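Local structure of putative hemin transport system, substrate-binding protein (Burkholderia cenocepacia J2315, 5GIZ) at residues A163-Q168 / Q186-Y191; V152-N157 / V206-D211; Q148-L153 / A179-A184; R169-A174 / L249-R254; A221-T226 / R238-L243. The protein binds heme in the periplasm and probably delivers it to the membrane components of a bacterial heme-uptake system. All coordinates share one frame; numbering follows the deposited sequence.

Contact 1: A163-Q168 / Q186-Y191; sequences ALVAGQ and QGFDHY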
# COMPACT_ATOMS: atom_id res chain seq x y z
N ALA A 163 -10.85 -17.48 -1.98
CA ALA A 163 -10.10 -16.29 -1.63
C ALA A 163 -8.75 -16.29 -2.32
O ALA A 163 -8.11 -17.37 -2.46
CB ALA A 163 -9.87 -16.25 -0.13
N LEU A 164 -8.29 -15.12 -2.70
CA LEU A 164 -6.91 -14.91 -3.17
C LEU A 164 -6.11 -14.35 -1.99
O LEU A 164 -6.50 -13.32 -1.43
CB LEU A 164 -6.92 -13.93 -4.34
CG LEU A 164 -5.59 -13.73 -5.05
CD1 LEU A 164 -5.29 -14.93 -5.93
CD2 LEU A 164 -5.59 -12.46 -5.87
N VAL A 165 -5.01 -15.03 -1.62
CA VAL A 165 -4.31 -14.73 -0.37
C VAL A 165 -2.83 -14.44 -0.60
O VAL A 165 -2.25 -14.89 -1.58
CB VAL A 165 -4.48 -15.88 0.64
CG1 VAL A 165 -5.95 -16.07 0.95
CG2 VAL A 165 -3.85 -17.18 0.11
N ALA A 166 -2.23 -13.67 0.31
CA ALA A 166 -0.86 -13.21 0.20
C ALA A 166 0.14 -14.19 0.84
O ALA A 166 0.00 -14.58 1.99
CB ALA A 166 -0.72 -11.85 0.85
N GLY A 167 1.12 -14.57 0.03
CA GLY A 167 2.28 -15.29 0.50
C GLY A 167 3.42 -14.32 0.78
O GLY A 167 3.20 -13.20 1.22
N GLN A 168 4.64 -14.79 0.58
CA GLN A 168 5.79 -13.95 0.80
C GLN A 168 6.01 -12.97 -0.36
O GLN A 168 5.36 -13.06 -1.42
CB GLN A 168 7.01 -14.82 1.08
CG GLN A 168 7.01 -15.40 2.51
CD GLN A 168 5.89 -16.40 2.79
OE1 GLN A 168 5.87 -17.52 2.28
NE2 GLN A 168 4.94 -15.97 3.64
N GLN A 186 2.59 -19.71 4.16
CA GLN A 186 4.03 -19.88 3.97
C GLN A 186 4.29 -20.80 2.81
O GLN A 186 3.46 -21.65 2.52
CB GLN A 186 4.65 -20.47 5.23
CG GLN A 186 4.56 -19.55 6.44
CD GLN A 186 5.42 -18.30 6.29
OE1 GLN A 186 6.47 -18.33 5.64
NE2 GLN A 186 4.99 -17.19 6.93
N GLY A 187 5.43 -20.61 2.17
CA GLY A 187 5.90 -21.56 1.15
C GLY A 187 5.70 -21.15 -0.30
O GLY A 187 6.02 -21.91 -1.21
N PHE A 188 5.18 -19.95 -0.55
CA PHE A 188 5.08 -19.43 -1.88
C PHE A 188 5.16 -17.91 -1.83
O PHE A 188 4.90 -17.29 -0.78
CB PHE A 188 3.75 -19.84 -2.54
CG PHE A 188 2.53 -19.29 -1.85
CD1 PHE A 188 2.00 -19.96 -0.78
CD2 PHE A 188 1.92 -18.15 -2.30
CE1 PHE A 188 0.87 -19.46 -0.12
CE2 PHE A 188 0.81 -17.65 -1.66
CZ PHE A 188 0.27 -18.29 -0.57
N ASP A 189 5.48 -17.31 -2.98
CA ASP A 189 5.52 -15.86 -3.14
C ASP A 189 4.27 -15.35 -3.85
O ASP A 189 3.64 -16.08 -4.62
CB ASP A 189 6.74 -15.46 -3.96
CG ASP A 189 8.02 -15.79 -3.24
OD1 ASP A 189 8.00 -15.95 -1.99
OD2 ASP A 189 9.05 -15.95 -3.93
N HIS A 190 3.98 -14.07 -3.60
CA HIS A 190 2.92 -13.34 -4.26
C HIS A 190 1.59 -13.88 -3.86
O HIS A 190 1.44 -14.37 -2.73
CB HIS A 190 3.16 -13.26 -5.77
CG HIS A 190 4.58 -12.88 -6.09
ND1 HIS A 190 5.16 -11.74 -5.56
CD2 HIS A 190 5.55 -13.52 -6.77
CE1 HIS A 190 6.42 -11.69 -5.94
NE2 HIS A 190 6.68 -12.75 -6.68
N TYR A 191 0.59 -13.68 -4.70
CA TYR A 191 -0.78 -14.07 -4.37
C TYR A 191 -1.10 -15.41 -4.99
O TYR A 191 -0.65 -15.70 -6.10
CB TYR A 191 -1.75 -12.96 -4.83
CG TYR A 191 -1.74 -11.74 -3.93
CD1 TYR A 191 -2.51 -11.74 -2.78
CD2 TYR A 191 -1.00 -10.59 -4.22
CE1 TYR A 191 -2.54 -10.65 -1.95
CE2 TYR A 191 -1.02 -9.50 -3.37
CZ TYR A 191 -1.79 -9.55 -2.23
OH TYR A 191 -1.90 -8.51 -1.33
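Four hydrogen bonds join 163-168 to 186-191, three of them between backbones. Gly167 N gives to His190 O at 2.8 Å, nearly along the C=O axis, and His190 N gives to Gln168 O at 2.8 Å with an N-H...O angle of 165°. Gln168 N reaches Phe188 O at 2.9 Å, in the carbonyl plane. The fourth uses a side chain: Gln168 is bent at chi2 (66°), with CG beside the backbone N, so that OE1 receives Gly187 N at 3.1 Å. Its NE2 bonds to Met185 O and Asp173 OD1, which settles which way round the amide lies. Asp189 turns OD2 to a salt bridge with Arg169. The pairing prolongs the antiparallel union of strands 162-166 and 191-193, in which Ala166 and Tyr191 form a non-hydrogen-bonded pair, into the loop before Tyr191, a residue that contacts bound heme in this protein. On the apolar side, Phe188 has CG in the crowded position between backbone N and carbonyl carbon (chi1 63°), which swings the ring back to Gly167, with CE2 3.5 Å from Gly167 CA. Val165 O lies at this ring's edge, near its plane. Tyr191 sends CE1 to within 3.5 Å of Ala166 CB, while its CB meets Leu164 CG at 3.9 Å, the two side chains crossing at about a right angle.

Contact 2: V152-N157 / V206-D211; sequences VLFVLN and VVLISD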
# COMPACT_ATOMS: atom_id res chain seq x y z
N VAL A 152 -1.73 -14.70 10.86
CA VAL A 152 -2.69 -13.83 10.20
C VAL A 152 -2.74 -14.19 8.72
O VAL A 152 -1.71 -14.22 8.07
CB VAL A 152 -2.28 -12.35 10.34
CG1 VAL A 152 -3.27 -11.46 9.59
CG2 VAL A 152 -2.19 -11.97 11.82
N LEU A 153 -3.96 -14.41 8.20
CA LEU A 153 -4.24 -14.65 6.78
C LEU A 153 -4.70 -13.33 6.20
O LEU A 153 -5.67 -12.79 6.71
CB LEU A 153 -5.38 -15.62 6.69
CG LEU A 153 -5.88 -15.90 5.27
CD1 LEU A 153 -4.84 -16.65 4.48
CD2 LEU A 153 -7.22 -16.65 5.32
N PHE A 154 -4.04 -12.88 5.14
CA PHE A 154 -4.48 -11.74 4.36
C PHE A 154 -5.18 -12.15 3.08
O PHE A 154 -4.60 -12.78 2.24
CB PHE A 154 -3.34 -10.74 4.00
CG PHE A 154 -3.85 -9.55 3.24
CD1 PHE A 154 -4.58 -8.60 3.87
CD2 PHE A 154 -3.71 -9.46 1.87
CE1 PHE A 154 -5.13 -7.52 3.21
CE2 PHE A 154 -4.26 -8.36 1.20
CZ PHE A 154 -4.98 -7.44 1.86
N VAL A 155 -6.44 -11.78 3.01
CA VAL A 155 -7.26 -11.94 1.83
C VAL A 155 -7.26 -10.63 1.04
O VAL A 155 -7.76 -9.61 1.54
CB VAL A 155 -8.71 -12.24 2.23
CG1 VAL A 155 -9.62 -12.26 0.99
CG2 VAL A 155 -8.75 -13.57 3.00
N LEU A 156 -6.83 -10.72 -0.22
CA LEU A 156 -6.93 -9.58 -1.13
C LEU A 156 -8.35 -9.46 -1.69
O LEU A 156 -8.94 -8.40 -1.67
CB LEU A 156 -5.93 -9.74 -2.27
CG LEU A 156 -5.90 -8.57 -3.28
CD1 LEU A 156 -5.59 -7.25 -2.56
CD2 LEU A 156 -4.90 -8.85 -4.38
N ASN A 157 -8.84 -10.57 -2.21
CA ASN A 157 -10.13 -10.61 -2.86
C ASN A 157 -10.61 -12.05 -2.99
O ASN A 157 -9.94 -13.01 -2.54
CB ASN A 157 -10.06 -9.91 -4.24
CG ASN A 157 -9.17 -10.62 -5.22
OD1 ASN A 157 -9.27 -11.83 -5.40
ND2 ASN A 157 -8.31 -9.87 -5.89
N VAL A 206 -6.34 -14.84 12.88
CA VAL A 206 -7.10 -13.65 12.47
C VAL A 206 -7.14 -13.62 10.97
O VAL A 206 -6.16 -14.00 10.31
CB VAL A 206 -6.39 -12.33 12.92
CG1 VAL A 206 -7.21 -11.04 12.61
CG2 VAL A 206 -6.08 -12.34 14.41
N VAL A 207 -8.26 -13.24 10.41
CA VAL A 207 -8.34 -12.93 9.00
C VAL A 207 -8.30 -11.41 8.83
O VAL A 207 -9.12 -10.69 9.37
CB VAL A 207 -9.63 -13.45 8.37
CG1 VAL A 207 -9.70 -13.07 6.93
CG2 VAL A 207 -9.77 -14.96 8.56
N LEU A 208 -7.34 -10.96 8.03
CA LEU A 208 -7.13 -9.57 7.69
C LEU A 208 -7.57 -9.40 6.24
O LEU A 208 -7.28 -10.22 5.38
CB LEU A 208 -5.65 -9.25 7.79
CG LEU A 208 -5.19 -7.82 7.48
CD1 LEU A 208 -5.81 -6.84 8.48
CD2 LEU A 208 -3.66 -7.74 7.50
N ILE A 209 -8.28 -8.33 6.00
CA ILE A 209 -8.83 -8.04 4.67
C ILE A 209 -8.92 -6.53 4.51
O ILE A 209 -9.10 -5.78 5.48
CB ILE A 209 -10.20 -8.74 4.51
CG1 ILE A 209 -10.70 -8.68 3.07
CG2 ILE A 209 -11.22 -8.17 5.44
CD1 ILE A 209 -11.91 -9.57 2.87
N SER A 210 -8.82 -6.05 3.28
CA SER A 210 -9.05 -4.64 3.08
C SER A 210 -10.56 -4.32 3.18
O SER A 210 -11.40 -5.19 2.97
CB SER A 210 -8.49 -4.12 1.76
OG SER A 210 -9.22 -4.68 0.68
N ASP A 211 -10.83 -3.05 3.45
CA ASP A 211 -12.21 -2.56 3.42
C ASP A 211 -12.86 -2.92 2.10
O ASP A 211 -14.03 -3.40 2.10
CB ASP A 211 -12.31 -1.04 3.57
CG ASP A 211 -11.79 -0.55 4.90
OD1 ASP A 211 -11.46 -1.40 5.75
OD2 ASP A 211 -11.72 0.70 5.08
O HOH W 1 -8.19 -7.25 0.68
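Strands 152-157 and 206-210 run parallel, their axes approaching to 4.7 Å at a crossing angle of -27°, with Val152, Leu153 and Phe154 opposite Val206, Val207 and Leu208. Leu153 is gripped from both of its polar atoms: its N gives to Val206 O at 3.1 Å, and its O receives Leu208 N at 2.8 Å. Leu208 O then accepts Val155 N at 3.0 Å. All three donors lie nearly along the C=O axis, and Leu153 bonding to both Val206 and Leu208 is the alternating pattern of a parallel pair. Farther on, a water replaces direct bonding: it accepts from Ser210 N at 2.9 Å and donates to both Val155 O and Leu156 O. Side chains alternate between the faces. On one, Leu208 sits between Val152 and Phe154; Val152 CG1, anti to its backbone N, touches Leu208 CB at 3.7 Å. Phe154 likewise has CG anti to N (chi1 -178°), which carries the ring across toward strand 206-210, so that Leu208 CG meets its edge in plane, 3.7 Å from CD1. On the other face, Val155 and Ile209 lie side by side, pointing the same way, with CG1 of Val155 4.0 Å from CD1 of Ile209. Ser210 ends its strand as N-cap of helix 211-217, its OG bonded to Gly213 N. Within the Rossmann-like lobe, strand 162-166 flanks 152-157 and strand 240-243 flanks 206-210, while Leu248 and Leu249 of helix 245-249 pack on Phe154.

Contact 3: Q148-L153 / A179-A184; sequences QPPRVL and AGARNA. With SO4 (sulfate ion), chain D.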
# COMPACT_ATOMS: atom_id res chain seq x y z
N GLN A 148 3.04 -15.82 21.55
CA GLN A 148 3.93 -15.76 20.42
C GLN A 148 3.22 -15.09 19.25
O GLN A 148 1.97 -14.95 19.29
CB GLN A 148 4.37 -17.12 19.99
CG GLN A 148 5.32 -17.74 20.98
CD GLN A 148 4.97 -19.18 21.15
OE1 GLN A 148 4.06 -19.54 21.91
NE2 GLN A 148 5.68 -20.03 20.42
N PRO A 149 3.98 -14.69 18.25
CA PRO A 149 3.35 -14.00 17.13
C PRO A 149 2.14 -14.76 16.55
O PRO A 149 2.23 -15.96 16.23
CB PRO A 149 4.48 -13.86 16.13
CG PRO A 149 5.71 -13.69 17.03
CD PRO A 149 5.46 -14.64 18.15
N PRO A 150 0.96 -14.11 16.48
CA PRO A 150 -0.19 -14.83 15.98
C PRO A 150 -0.17 -15.01 14.44
O PRO A 150 0.44 -14.21 13.71
CB PRO A 150 -1.35 -13.93 16.45
CG PRO A 150 -0.77 -12.56 16.44
CD PRO A 150 0.61 -12.76 16.98
N ARG A 151 -0.92 -16.00 13.95
CA ARG A 151 -0.96 -16.29 12.52
C ARG A 151 -2.07 -15.49 11.87
O ARG A 151 -3.21 -15.58 12.28
CB ARG A 151 -1.17 -17.78 12.28
CG ARG A 151 -0.12 -18.67 12.95
CD ARG A 151 -0.38 -20.14 12.64
NE ARG A 151 -0.07 -20.45 11.26
CZ ARG A 151 1.13 -20.72 10.78
NH1 ARG A 151 2.21 -20.66 11.56
NH2 ARG A 151 1.27 -20.94 9.47
N VAL A 152 -1.73 -14.70 10.86
CA VAL A 152 -2.69 -13.83 10.20
C VAL A 152 -2.74 -14.19 8.72
O VAL A 152 -1.71 -14.22 8.07
CB VAL A 152 -2.28 -12.35 10.34
CG1 VAL A 152 -3.27 -11.46 9.59
CG2 VAL A 152 -2.19 -11.97 11.82
N LEU A 153 -3.96 -14.41 8.20
CA LEU A 153 -4.24 -14.65 6.78
C LEU A 153 -4.70 -13.33 6.20
O LEU A 153 -5.67 -12.79 6.71
CB LEU A 153 -5.38 -15.62 6.69
CG LEU A 153 -5.88 -15.90 5.27
CD1 LEU A 153 -4.84 -16.65 4.48
CD2 LEU A 153 -7.22 -16.65 5.32
N ALA A 179 3.78 -5.67 12.34
CA ALA A 179 2.84 -5.56 13.42
C ALA A 179 3.03 -6.63 14.49
O ALA A 179 2.17 -6.70 15.39
CB ALA A 179 1.43 -5.55 12.91
N GLY A 180 4.08 -7.43 14.42
CA GLY A 180 4.38 -8.40 15.48
C GLY A 180 3.71 -9.73 15.27
O GLY A 180 3.62 -10.52 16.21
N ALA A 181 3.20 -9.99 14.08
CA ALA A 181 2.51 -11.22 13.78
C ALA A 181 3.27 -12.05 12.75
O ALA A 181 4.37 -11.67 12.34
CB ALA A 181 1.11 -10.90 13.31
N ARG A 182 2.70 -13.18 12.35
CA ARG A 182 3.30 -14.08 11.35
C ARG A 182 2.30 -14.33 10.23
O ARG A 182 1.11 -14.49 10.49
CB ARG A 182 3.62 -15.42 12.03
CG ARG A 182 4.58 -16.36 11.30
CD ARG A 182 4.81 -17.59 12.19
NE ARG A 182 5.72 -18.59 11.65
CZ ARG A 182 6.24 -19.59 12.36
NH1 ARG A 182 5.94 -19.74 13.66
NH2 ARG A 182 7.07 -20.46 11.79
N ASN A 183 2.75 -14.40 8.99
CA ASN A 183 1.87 -14.75 7.91
C ASN A 183 1.45 -16.20 8.03
O ASN A 183 2.32 -17.10 8.11
CB ASN A 183 2.55 -14.44 6.56
CG ASN A 183 1.58 -14.50 5.40
OD1 ASN A 183 0.47 -15.01 5.51
ND2 ASN A 183 2.00 -13.98 4.22
N ALA A 184 0.15 -16.43 8.06
CA ALA A 184 -0.38 -17.80 8.19
C ALA A 184 -0.04 -18.61 6.94
O ALA A 184 0.15 -19.81 7.01
CB ALA A 184 -1.86 -17.78 8.41
S SO4 D . 5.00 -22.03 9.47
O1 SO4 D . 5.06 -20.70 10.10
O2 SO4 D . 6.21 -22.17 8.66
O3 SO4 D . 4.92 -23.06 10.53
O4 SO4 D . 3.81 -22.13 8.60
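A Schellman motif closes helix 171-178, with Gly180 at positive phi as its C-prime residue, and turns the chain into strand 182-183, which pairs in parallel with the beginning of strand 151-159. Arg182 is held by both backbone polar atoms: its N gives to Pro150 O at 2.8 Å, and its O receives Val152 N at 2.9 Å, nearly along the C=O axis. Val152 O takes Ala184 N at 2.9 Å; that bond is straight at the hydrogen, but the donor stands 54° out of the carbonyl plane, as the chain after Asn183 veers from the regular strand. On the side of helices 171-178 and 255-269, Ala181 CB rests 3.8 Å from Val152 CG2, next to Ile176 and Leu266. The Arg151 side chain is bent at chi3 (72°), which turns its guanidinium back to Ala184, whose O accepts NH2 at 2.9 Å from above the carbonyl plane with a rather bent N-H...O angle of 130°; NE is tied to Ala202 O. A sulfate, probably from the crystallisation liquor, meets the same guanidinium at its edge, with O1 3.2 Å from Arg151 NH1 and O4 2.9 Å from Arg151 NH2. In the conformer described, one of two modelled, the extended Arg182 brings one guanidinium face to sulfate O1 and to Arg151 NH1. The sulfate probably eases the repulsion between the two like charges. The result is a short parallel edge strand, entered from a Schellman-capped helix and lying beyond the end of strand 162-166, a helix-to-strand connection of the kind α/β folds are built from.

Contact 4: R169-A174 / L249-R254; sequences RTAADA and LGFGPR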
# COMPACT_ATOMS: atom_id res chain seq x y z
N ARG A 169 6.93 -12.02 -0.15
CA ARG A 169 7.27 -10.99 -1.15
C ARG A 169 6.06 -10.15 -1.47
O ARG A 169 5.93 -9.60 -2.58
CB ARG A 169 7.83 -11.57 -2.44
CG ARG A 169 9.15 -12.31 -2.27
CD ARG A 169 9.60 -12.60 -3.68
NE ARG A 169 10.84 -13.38 -3.79
CZ ARG A 169 11.95 -12.95 -4.38
NH1 ARG A 169 12.02 -11.74 -4.94
NH2 ARG A 169 12.99 -13.75 -4.42
N THR A 170 5.18 -9.99 -0.48
CA THR A 170 3.99 -9.13 -0.64
C THR A 170 4.02 -8.00 0.42
O THR A 170 4.61 -8.11 1.51
CB THR A 170 2.67 -9.87 -0.51
OG1 THR A 170 2.60 -10.46 0.80
CG2 THR A 170 2.52 -10.91 -1.55
N ALA A 171 3.26 -6.94 0.12
CA ALA A 171 3.07 -5.85 1.08
C ALA A 171 2.42 -6.41 2.34
O ALA A 171 2.80 -6.05 3.44
CB ALA A 171 2.16 -4.76 0.47
N ALA A 172 1.38 -7.23 2.17
CA ALA A 172 0.67 -7.78 3.31
C ALA A 172 1.58 -8.61 4.24
O ALA A 172 1.50 -8.49 5.45
CB ALA A 172 -0.50 -8.63 2.84
N ASP A 173 2.42 -9.46 3.66
CA ASP A 173 3.37 -10.27 4.45
C ASP A 173 4.25 -9.34 5.33
O ASP A 173 4.44 -9.55 6.50
CB ASP A 173 4.25 -11.10 3.52
CG ASP A 173 5.17 -12.01 4.27
OD1 ASP A 173 4.74 -13.13 4.62
OD2 ASP A 173 6.32 -11.58 4.50
N ALA A 174 4.76 -8.28 4.72
CA ALA A 174 5.61 -7.35 5.42
C ALA A 174 4.86 -6.63 6.53
O ALA A 174 5.33 -6.47 7.64
CB ALA A 174 6.21 -6.33 4.45
N LEU A 249 -1.56 -1.19 2.73
CA LEU A 249 -0.61 -1.87 1.83
C LEU A 249 0.30 -0.93 1.06
O LEU A 249 1.20 -1.42 0.36
CB LEU A 249 -1.37 -2.73 0.83
CG LEU A 249 -2.28 -3.83 1.40
CD1 LEU A 249 -3.18 -4.38 0.29
CD2 LEU A 249 -1.47 -4.90 2.10
N GLY A 250 0.07 0.38 1.14
CA GLY A 250 0.71 1.30 0.21
C GLY A 250 2.21 1.49 0.36
O GLY A 250 2.86 1.86 -0.64
N PHE A 251 2.74 1.27 1.56
CA PHE A 251 4.18 1.54 1.80
C PHE A 251 4.54 2.97 1.43
O PHE A 251 5.36 3.23 0.54
CB PHE A 251 5.06 0.46 1.10
CG PHE A 251 5.24 -0.70 1.96
CD1 PHE A 251 4.30 -1.71 1.98
CD2 PHE A 251 6.26 -0.72 2.90
CE1 PHE A 251 4.42 -2.77 2.84
CE2 PHE A 251 6.35 -1.76 3.82
CZ PHE A 251 5.43 -2.77 3.80
N GLY A 252 3.89 3.91 2.09
CA GLY A 252 4.16 5.31 1.96
C GLY A 252 4.44 6.03 3.27
O GLY A 252 4.78 5.40 4.29
N PRO A 253 4.31 7.36 3.28
CA PRO A 253 4.73 8.12 4.45
C PRO A 253 3.92 7.84 5.70
O PRO A 253 4.27 8.30 6.77
CB PRO A 253 4.66 9.58 4.00
CG PRO A 253 3.74 9.56 2.85
CD PRO A 253 3.88 8.24 2.18
N ARG A 254 2.78 7.17 5.56
CA ARG A 254 1.99 6.77 6.75
C ARG A 254 2.33 5.41 7.29
O ARG A 254 1.65 4.90 8.17
CB ARG A 254 0.47 6.82 6.43
CG ARG A 254 -0.08 8.20 6.13
CD ARG A 254 -1.60 8.21 5.91
NE ARG A 254 -1.97 7.50 4.71
CZ ARG A 254 -3.22 7.03 4.43
NH1 ARG A 254 -4.18 7.10 5.34
NH2 ARG A 254 -3.46 6.44 3.27
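The ring of Phe251 meets the N-terminal turn of helix 171-178, an N-capped helix start lining the heme site of this periplasmic binding protein, with its edge: Ala171 O lies in the ring plane, 3.7 Å from CE1. The same CE1 is 3.8 Å from Ala171 CB, and CZ at the tip of the ring reaches Ala174 CB at 3.7 Å, so the ring spans one helical turn along the alanine side. Met175 and Tyr178 of the same helix also touch the ring. The arrangement joins the N-terminus of one helix to the chain just past the C-terminus of another, for Phe251, at positive phi, is the first residue to leave helix 245-249. That backbone turn carries the ring toward helix 171-178. Leu249, two residues earlier and the last residue of helix 245-249, makes the other half of the contact. With CG anti to its carbonyl carbon (chi1 -59°) it brings CD2 alongside the helix start, 3.7 Å from Ala172 N and 3.9 Å from Ala172 CB. Its carbonyl O approaches Ala171 CB at 3.5 Å. Ala171 and Ala172 contact bound heme in this protein, so Leu249 and Phe251 pack directly against heme-site residues; Phe154 of strand 151-159 touches both Ala172 and Leu249. Thr170 fixes this start as the N-cap: its OG1, also bonded to Gly167 O, accepts Asp173 N at 3.0 Å with an N-H...O angle of 159°.

Contact 5: A221-T226 / R238-L243; sequences AALLAT and RRVVSL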
# COMPACT_ATOMS: atom_id res chain seq x y z
N ALA A 221 -20.07 -11.56 7.88
CA ALA A 221 -20.72 -12.90 7.94
C ALA A 221 -20.43 -13.66 6.62
O ALA A 221 -20.07 -14.84 6.62
CB ALA A 221 -22.20 -12.75 8.16
N ALA A 222 -20.53 -12.95 5.51
CA ALA A 222 -20.20 -13.53 4.22
C ALA A 222 -18.77 -14.04 4.12
O ALA A 222 -18.49 -15.13 3.62
CB ALA A 222 -20.48 -12.51 3.12
N LEU A 223 -17.84 -13.24 4.62
CA LEU A 223 -16.46 -13.64 4.63
C LEU A 223 -16.28 -14.92 5.46
O LEU A 223 -15.50 -15.80 5.08
CB LEU A 223 -15.62 -12.53 5.26
CG LEU A 223 -14.11 -12.78 5.38
CD1 LEU A 223 -13.45 -12.99 4.03
CD2 LEU A 223 -13.50 -11.62 6.16
N LEU A 224 -16.89 -14.96 6.63
CA LEU A 224 -16.69 -16.09 7.58
C LEU A 224 -17.38 -17.36 7.10
O LEU A 224 -17.01 -18.47 7.50
CB LEU A 224 -17.14 -15.71 9.01
CG LEU A 224 -16.19 -14.70 9.71
CD1 LEU A 224 -16.80 -14.20 11.02
CD2 LEU A 224 -14.82 -15.32 10.00
N ALA A 225 -18.34 -17.20 6.21
CA ALA A 225 -19.02 -18.33 5.58
C ALA A 225 -18.31 -18.86 4.33
O ALA A 225 -18.70 -19.91 3.80
CB ALA A 225 -20.42 -17.91 5.22
N THR A 226 -17.30 -18.15 3.84
CA THR A 226 -16.41 -18.66 2.78
C THR A 226 -16.01 -20.12 3.12
O THR A 226 -15.66 -20.42 4.28
CB THR A 226 -15.14 -17.79 2.66
OG1 THR A 226 -15.51 -16.46 2.28
CG2 THR A 226 -14.14 -18.35 1.59
N ARG A 238 -14.55 -15.89 15.24
CA ARG A 238 -15.10 -14.86 14.38
C ARG A 238 -14.22 -13.63 14.39
O ARG A 238 -14.69 -12.52 14.64
CB ARG A 238 -16.53 -14.52 14.76
CG ARG A 238 -17.38 -15.77 14.81
CD ARG A 238 -18.85 -15.45 14.90
NE ARG A 238 -19.38 -14.85 13.69
CZ ARG A 238 -19.81 -15.49 12.61
NH1 ARG A 238 -19.72 -16.82 12.50
NH2 ARG A 238 -20.32 -14.78 11.60
N ARG A 239 -12.92 -13.85 14.14
CA ARG A 239 -11.89 -12.81 14.31
C ARG A 239 -11.40 -12.23 12.97
O ARG A 239 -10.67 -12.87 12.22
CB ARG A 239 -10.72 -13.40 15.06
CG ARG A 239 -9.91 -12.45 15.83
CD ARG A 239 -8.91 -13.26 16.64
NE ARG A 239 -9.36 -13.95 17.85
CZ ARG A 239 -9.09 -15.22 18.17
NH1 ARG A 239 -8.45 -16.06 17.33
NH2 ARG A 239 -9.45 -15.71 19.37
N VAL A 240 -11.93 -11.07 12.67
CA VAL A 240 -11.72 -10.36 11.41
C VAL A 240 -11.23 -8.97 11.71
O VAL A 240 -11.80 -8.29 12.58
CB VAL A 240 -13.07 -10.28 10.64
CG1 VAL A 240 -12.94 -9.50 9.35
CG2 VAL A 240 -13.61 -11.68 10.38
N VAL A 241 -10.22 -8.52 10.95
CA VAL A 241 -9.76 -7.13 10.98
C VAL A 241 -9.79 -6.58 9.57
O VAL A 241 -9.28 -7.21 8.65
CB VAL A 241 -8.31 -7.03 11.49
CG1 VAL A 241 -7.75 -5.65 11.30
CG2 VAL A 241 -8.30 -7.42 12.97
N SER A 242 -10.40 -5.42 9.41
CA SER A 242 -10.37 -4.71 8.12
C SER A 242 -9.57 -3.43 8.26
O SER A 242 -9.52 -2.84 9.34
CB SER A 242 -11.80 -4.45 7.62
OG SER A 242 -12.54 -3.65 8.50
N LEU A 243 -8.97 -3.00 7.15
CA LEU A 243 -8.36 -1.70 7.03
C LEU A 243 -8.42 -1.28 5.55
O LEU A 243 -8.39 -2.11 4.65
CB LEU A 243 -6.92 -1.71 7.62
CG LEU A 243 -6.28 -0.35 7.86
CD1 LEU A 243 -7.01 0.46 8.90
CD2 LEU A 243 -4.85 -0.52 8.32
O HOH W 2 -20.90 -16.22 8.98
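Leu224 and Arg238 make the closest approach: CD1 of the leucine stands over one face of the guanidinium, offset toward its rim and 3.6 Å from CZ. At the edge of the same group, in its plane, a water accepts from Arg238 NH2 at 3.0 Å and donates to Ala221 O at 2.9 Å, bridging the arginine to the helix without a direct bond. The other branch of Leu224 serves the strand: CD2 meets Val240 CG2 tip to tip at 3.9 Å. Val240 CG1, anti to its backbone N, meets Leu223 CD2 at 3.9 Å, so both methyls of the valine are engaged by adjacent leucines of one helical turn. Arg238 is put in place by its backbone, which at positive phi ends helix 233-237 in a Schellman motif beside Ala237, a calcium-binding position, and by a bend at chi3 (69°) that folds the side chain back over Leu224. At the helix end, Thr226 OG1 donates to Leu223 O at 2.9 Å from above the carbonyl plane, and Thr226 N gives to the same oxygen at 3.2 Å; OG1 is also bonded to NE2 of His158, which contacts heme in this protein. Strand 240-243 pairs in parallel with strand 206-210; helix 220-225 packs on one face of the mixed sheet through Leu223 on Ile209, beside helix 211-217, and helix 255-269 on the other against Val241, as layers of an α/β lobe.

Contacts 1, 2, 3 and 5 all reach one mixed sheet. Contacts 2 and 3 share Val152 and Leu153, and contact 2 passes on to contact 5 through Val207 O and Val241 N, 2.9 Å apart; the centres of these two contacts are about 8 Å apart. Contact 4, which holds the heme-contacting Ala171 and Ala172, lies nearest the centre of the chain, about 5 Å from it. Asp173 links it to two others, its OD1 lying 3.0 Å from Gln168 NE2 of contact 1 and 2.9 Å from Asn183 ND2 of contact 3. Of the heme-contacting residues, Ala172 and Tyr191 both touch Phe154 of contact 2, whose CD2 is 3.4 Å from Ala172 CB and CE2 3.5 Å from Tyr191 OH.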